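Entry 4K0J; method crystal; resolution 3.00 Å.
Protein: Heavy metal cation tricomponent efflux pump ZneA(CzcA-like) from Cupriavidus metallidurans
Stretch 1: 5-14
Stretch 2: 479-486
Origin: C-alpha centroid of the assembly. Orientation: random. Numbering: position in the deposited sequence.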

ATOM      1  N   LEU C   5      39.574 -13.831 -20.051  1.00104.32           N
ATOM      2  CA  LEU C   5      38.803 -13.106 -21.058  1.00 90.97           C
ATOM      3  C   LEU C   5      39.586 -11.946 -21.655  1.00 94.60           C
ATOM      4  O   LEU C   5      39.028 -11.096 -22.351  1.00 91.17           O
ATOM      5  CB  LEU C   5      37.486 -12.600 -20.469  1.00 86.46           C
ATOM      6  CG  LEU C   5      36.536 -13.665 -19.921  1.00 88.93           C
ATOM      7  CD1 LEU C   5      35.293 -13.025 -19.321  1.00 83.87           C
ATOM      8  CD2 LEU C   5      36.160 -14.652 -21.013  1.00 94.37           C
ATOM      9  N   VAL C   6      40.882 -11.910 -21.373  1.00109.13           N
ATOM     10  CA  VAL C   6      41.768 -10.938 -21.993  1.00120.24           C
ATOM     11  C   VAL C   6      42.052 -11.399 -23.420  1.00129.19           C
ATOM     12  O   VAL C   6      42.375 -10.599 -24.300  1.00127.33           O
ATOM     13  CB  VAL C   6      43.090 -10.818 -21.216  1.00121.53           C
ATOM     14  CG1 VAL C   6      43.834  -9.561 -21.625  1.00121.93           C
ATOM     15  CG2 VAL C   6      42.823 -10.809 -19.721  1.00121.16           C
ATOM     16  N   THR C   7      41.905 -12.702 -23.635  1.00140.01           N
ATOM     17  CA  THR C   7      42.186 -13.320 -24.924  1.00148.59           C
ATOM     18  C   THR C   7      41.287 -12.780 -26.031  1.00138.05           C
ATOM     19  O   THR C   7      41.773 -12.222 -27.014  1.00145.28           O
ATOM     20  CB  THR C   7      42.036 -14.849 -24.854  1.00161.47           C
ATOM     21  OG1 THR C   7      42.675 -15.340 -23.669  1.00165.24           O
ATOM     22  CG2 THR C   7      42.660 -15.499 -26.079  1.00166.70           C
ATOM     23  N   LEU C   8      39.979 -12.951 -25.871  1.00118.09           N
ATOM     24  CA  LEU C   8      39.026 -12.469 -26.865  1.00108.77           C
ATOM     25  C   LEU C   8      39.043 -10.949 -26.941  1.00104.92           C
ATOM     26  O   LEU C   8      38.763 -10.367 -27.988  1.00 90.01           O
ATOM     27  CB  LEU C   8      37.611 -12.963 -26.552  1.00105.18           C
ATOM     28  CG  LEU C   8      37.290 -14.432 -26.848  1.00105.60           C
ATOM     29  CD1 LEU C   8      35.841 -14.745 -26.496  1.00103.57           C
ATOM     30  CD2 LEU C   8      37.574 -14.771 -28.306  1.00 99.14           C
ATOM     31  N   CYS C   9      39.386 -10.316 -25.825  1.00121.63           N
ATOM     32  CA  CYS C   9      39.386  -8.862 -25.724  1.00136.44           C
ATOM     33  C   CYS C   9      40.511  -8.234 -26.539  1.00148.99           C
ATOM     34  O   CYS C   9      40.337  -7.171 -27.134  1.00147.35           O
ATOM     35  CB  CYS C   9      39.510  -8.432 -24.264  1.00135.70           C
ATOM     36  SG  CYS C   9      41.117  -7.731 -23.841  1.00232.71           S
ATOM     37  N   PHE C  10      41.666  -8.892 -26.554  1.00161.72           N
ATOM     38  CA  PHE C  10      42.811  -8.398 -27.309  1.00174.30           C
ATOM     39  C   PHE C  10      42.484  -8.346 -28.800  1.00182.36           C
ATOM     40  O   PHE C  10      43.000  -7.501 -29.530  1.00182.71           O
ATOM     41  CB  PHE C  10      44.040  -9.274 -27.056  1.00181.45           C
ATOM     42  CG  PHE C  10      45.314  -8.710 -27.620  1.00189.30           C
ATOM     43  CD1 PHE C  10      46.041  -7.767 -26.911  1.00189.38           C
ATOM     44  CD2 PHE C  10      45.788  -9.126 -28.855  1.00196.40           C
ATOM     45  CE1 PHE C  10      47.213  -7.245 -27.425  1.00192.70           C
ATOM     46  CE2 PHE C  10      46.961  -8.608 -29.374  1.00200.28           C
ATOM     47  CZ  PHE C  10      47.675  -7.666 -28.656  1.00198.40           C
ATOM     48  N   ASN C  11      41.620  -9.256 -29.240  1.00190.47           N
ATOM     49  CA  ASN C  11      41.141  -9.265 -30.617  1.00195.58           C
ATOM     50  C   ASN C  11      39.806  -8.538 -30.737  1.00187.72           C
ATOM     51  O   ASN C  11      39.173  -8.545 -31.794  1.00189.87           O
ATOM     52  CB  ASN C  11      41.005 -10.700 -31.132  1.00203.38           C
ATOM     53  CG  ASN C  11      42.318 -11.457 -31.105  1.00210.43           C
ATOM     54  OD1 ASN C  11      43.390 -10.872 -31.266  1.00213.89           O
ATOM     55  ND2 ASN C  11      42.241 -12.766 -30.903  1.00212.25           N
ATOM     56  N   ARG C  12      39.385  -7.911 -29.643  1.00176.48           N
ATOM     57  CA  ARG C  12      38.119  -7.194 -29.608  1.00168.91           C
ATOM     58  C   ARG C  12      38.349  -5.729 -29.245  1.00165.52           C
ATOM     59  O   ARG C  12      37.476  -5.088 -28.665  1.00166.90           O
ATOM     60  CB  ARG C  12      37.180  -7.834 -28.582  1.00164.99           C
ATOM     61  CG  ARG C  12      35.702  -7.756 -28.928  1.00158.23           C
ATOM     62  CD  ARG C  12      34.832  -8.009 -27.702  1.00147.25           C
ATOM     63  NE  ARG C  12      33.406  -7.944 -28.011  1.00137.83           N
ATOM     64  CZ  ARG C  12      32.443  -8.000 -27.097  1.00132.20           C
ATOM     65  NH1 ARG C  12      32.753  -8.115 -25.815  1.00130.94           N
ATOM     66  NH2 ARG C  12      31.170  -7.939 -27.466  1.00130.67           N
ATOM     67  N   ARG C  13      39.526  -5.213 -29.590  1.00159.82           N
ATOM     68  CA  ARG C  13      39.916  -3.846 -29.243  1.00152.14           C
ATOM     69  C   ARG C  13      38.885  -2.797 -29.664  1.00143.93           C
ATOM     70  O   ARG C  13      38.359  -2.062 -28.825  1.00146.64           O
ATOM     71  CB  ARG C  13      41.277  -3.509 -29.856  1.00155.80           C
ATOM     72  CG  ARG C  13      42.453  -4.222 -29.208  1.00161.59           C
ATOM     73  CD  ARG C  13      43.693  -4.125 -30.081  1.00169.95           C
ATOM     74  NE  ARG C  13      43.960  -2.752 -30.501  1.00175.50           N
ATOM     75  CZ  ARG C  13      44.897  -2.407 -31.381  1.00180.14           C
ATOM     76  NH1 ARG C  13      45.068  -1.132 -31.704  1.00179.62           N
ATOM     77  NH2 ARG C  13      45.660  -3.337 -31.939  1.00183.46           N
ATOM     78  N   GLY C  14      38.600  -2.738 -30.960  1.00134.61           N
ATOM     79  CA  GLY C  14      37.650  -1.775 -31.490  1.00131.41           C
ATOM     80  C   GLY C  14      36.260  -1.925 -30.900  1.00135.17           C
ATOM     81  O   GLY C  14      35.594  -0.933 -30.596  1.00139.22           O
ATOM     82  N   ALA C 479      40.776  -2.639 -16.321  1.00 65.27           N
ATOM     83  CA  ALA C 479      42.206  -2.911 -16.223  1.00 67.41           C
ATOM     84  C   ALA C 479      42.622  -4.177 -16.963  1.00 71.10           C
ATOM     85  O   ALA C 479      43.743  -4.278 -17.465  1.00 66.81           O
ATOM     86  CB  ALA C 479      42.619  -2.997 -14.765  1.00 71.42           C
ATOM     87  N   LEU C 480      41.715  -5.145 -17.023  1.00 81.12           N
ATOM     88  CA  LEU C 480      41.997  -6.408 -17.686  1.00 86.11           C
ATOM     89  C   LEU C 480      41.105  -6.570 -18.913  1.00 90.20           C
ATOM     90  O   LEU C 480      40.518  -7.632 -19.129  1.00 93.33           O
ATOM     91  CB  LEU C 480      41.786  -7.571 -16.715  1.00 82.91           C
ATOM     92  CG  LEU C 480      42.403  -7.403 -15.323  1.00 75.06           C
ATOM     93  CD1 LEU C 480      42.164  -8.641 -14.474  1.00 74.06           C
ATOM     94  CD2 LEU C 480      43.887  -7.092 -15.412  1.00 73.47           C
ATOM     95  N   LEU C 481      41.007  -5.509 -19.711  1.00 86.07           N
ATOM     96  CA  LEU C 481      40.162  -5.523 -20.901  1.00 83.55           C
ATOM     97  C   LEU C 481      40.496  -4.401 -21.881  1.00 79.69           C
ATOM     98  O   LEU C 481      40.967  -4.654 -22.988  1.00 89.75           O
ATOM     99  CB  LEU C 481      38.688  -5.457 -20.505  1.00 89.07           C
ATOM    100  CG  LEU C 481      37.843  -6.681 -20.857  1.00 96.23           C
ATOM    101  CD1 LEU C 481      36.704  -6.845 -19.872  1.00 95.00           C
ATOM    102  CD2 LEU C 481      37.301  -6.551 -22.268  1.00101.72           C
ATOM    103  N   LEU C 482      40.245  -3.163 -21.474  1.00 77.45           N
ATOM    104  CA  LEU C 482      40.485  -2.016 -22.345  1.00 81.29           C
ATOM    105  C   LEU C 482      41.946  -1.580 -22.295  1.00 89.12           C
ATOM    106  O   LEU C 482      42.465  -0.998 -23.246  1.00 91.57           O
ATOM    107  CB  LEU C 482      39.580  -0.847 -21.954  1.00 80.36           C
ATOM    108  CG  LEU C 482      39.521   0.293 -22.970  1.00 78.50           C
ATOM    109  CD1 LEU C 482      38.916  -0.200 -24.271  1.00 77.11           C
ATOM    110  CD2 LEU C 482      38.730   1.460 -22.417  1.00 80.51           C
ATOM    111  N   ILE C 483      42.601  -1.871 -21.177  1.00 95.24           N
ATOM    112  CA  ILE C 483      44.007  -1.518 -20.991  1.00 98.76           C
ATOM    113  C   ILE C 483      44.995  -2.375 -21.807  1.00104.22           C
ATOM    114  O   ILE C 483      45.935  -1.830 -22.389  1.00114.78           O
ATOM    115  CB  ILE C 483      44.394  -1.492 -19.490  1.00100.05           C
ATOM    116  CG1 ILE C 483      43.436  -0.587 -18.713  1.00102.33           C
ATOM    117  CG2 ILE C 483      45.833  -1.034 -19.308  1.00 98.23           C
ATOM    118  CD1 ILE C 483      43.351   0.822 -19.256  1.00104.39           C
ATOM    119  N   PRO C 484      44.800  -3.711 -21.853  1.00 94.95           N
ATOM    120  CA  PRO C 484      45.675  -4.494 -22.735  1.00 93.20           C
ATOM    121  C   PRO C 484      45.601  -4.048 -24.194  1.00103.42           C
ATOM    122  O   PRO C 484      46.594  -4.143 -24.917  1.00108.84           O
ATOM    123  CB  PRO C 484      45.125  -5.913 -22.593  1.00 88.43           C
ATOM    124  CG  PRO C 484      44.573  -5.949 -21.229  1.00 88.47           C
ATOM    125  CD  PRO C 484      43.967  -4.590 -21.010  1.00 91.21           C
ATOM    126  N   GLY C 485      44.439  -3.560 -24.618  1.00107.95           N
ATOM    127  CA  GLY C 485      44.285  -3.036 -25.962  1.00108.72           C
ATOM    128  C   GLY C 485      45.176  -1.832 -26.206  1.00108.13           C
ATOM    129  O   GLY C 485      45.494  -1.508 -27.349  1.00116.57           O
ATOM    130  N   LEU C 486      45.584  -1.172 -25.127  1.00100.11           N
ATOM    131  CA  LEU C 486      46.436   0.010 -25.214  1.00 98.65           C
ATOM    132  C   LEU C 486      47.905  -0.354 -25.018  1.00 96.96           C
ATOM    133  O   LEU C 486      48.285  -0.891 -23.977  1.00 88.68           O
ATOM    134  CB  LEU C 486      46.009   1.045 -24.173  1.00101.97           C
ATOM    135  CG  LEU C 486      44.561   1.535 -24.261  1.00104.33           C
ATOM    136  CD1 LEU C 486      44.137   2.207 -22.964  1.00106.97           C
ATOM    137  CD2 LEU C 486      44.391   2.486 -25.433  1.00102.16           C
TER

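The most unusual feature of this contact is the position of a cysteine sulfur: Cys9 SG lies 3.2 Å from Leu481 O across the interface and, at the same distance of 3.2 Å, from Val6 O one turn back in its own segment. The Cys9 CA-to-CB bond points toward the other stretch, and chi1, at 108°, lies between the usual wells. The thiol thus sits between two carbonyl oxygens, and the geometry leaves open whether it donates a hydrogen bond to either of them.

The example illustrates a general principle: segments far apart in sequence, here separated by at least 472 residues between touching partners, can pack by fitting shapes together without a clear hydrogen bond across the contact. The backbone polar groups find part of their bonding within each segment instead. In the first stretch, Phe10 N donates to Val6 O at 2.9 Å, while the bond from Asn11 N to Leu8 O, at 3.3 Å, is weak. So is the one from Arg12 N to Cys9 O, although its 2.8 Å is short, a reminder that distance alone does not make a strong bond. Arg12 then occupies the N-cap position of the helix that begins at Arg13. In the second stretch, a type I turn from Ile483 to Leu486 is closed by Leu486 N donating to Ile483 O at 2.8 Å.

Apolar contact accompanies the sulfur's polar surroundings. Cys9 CB meets Leu481 CD2 at 3.5 Å, so the same cysteine touches both the backbone and the side chain of one leucine. The CA-to-CB bond of Leu481 points sideways, but the end of its side chain comes nearer to the first stretch; its chi1 of -116° is also between wells. Beside this pair, Val6 takes the t rotamer and places CG1 3.7 Å from Pro484 CG, an ordinary van der Waals separation for two carbons. The other methyl of Val6 faces the backbone, with Val6 CG2 4.0 Å from Leu480 O. Pro484, whose CA-to-CB bond points toward the first stretch, is buried and offers a compact ring to the valine.

Farther along, longer side chains reach across from sideways starting directions. Phe10, with chi1 at -171°, brings CE1 to 4.0 Å from Pro484 O; the carbonyl approaches the ring obliquely. Arg13 likewise extends its end nearer to the second stretch, and NE comes within 3.7 Å of Gly485 O, again at an oblique approach to the guanidinium. This is proximity rather than a clear hydrogen bond.

Gly485 shows how the absence of a side chain can matter to close packing. Gly485 CA lies 5.5 Å from Arg13 CA, and a CB built on the glycine in ideal geometry would fall 3.4 Å from Arg13 CG, a tight fit. Together the two stretches bury 367 Å², a modest area assembled from a few well-placed contacts.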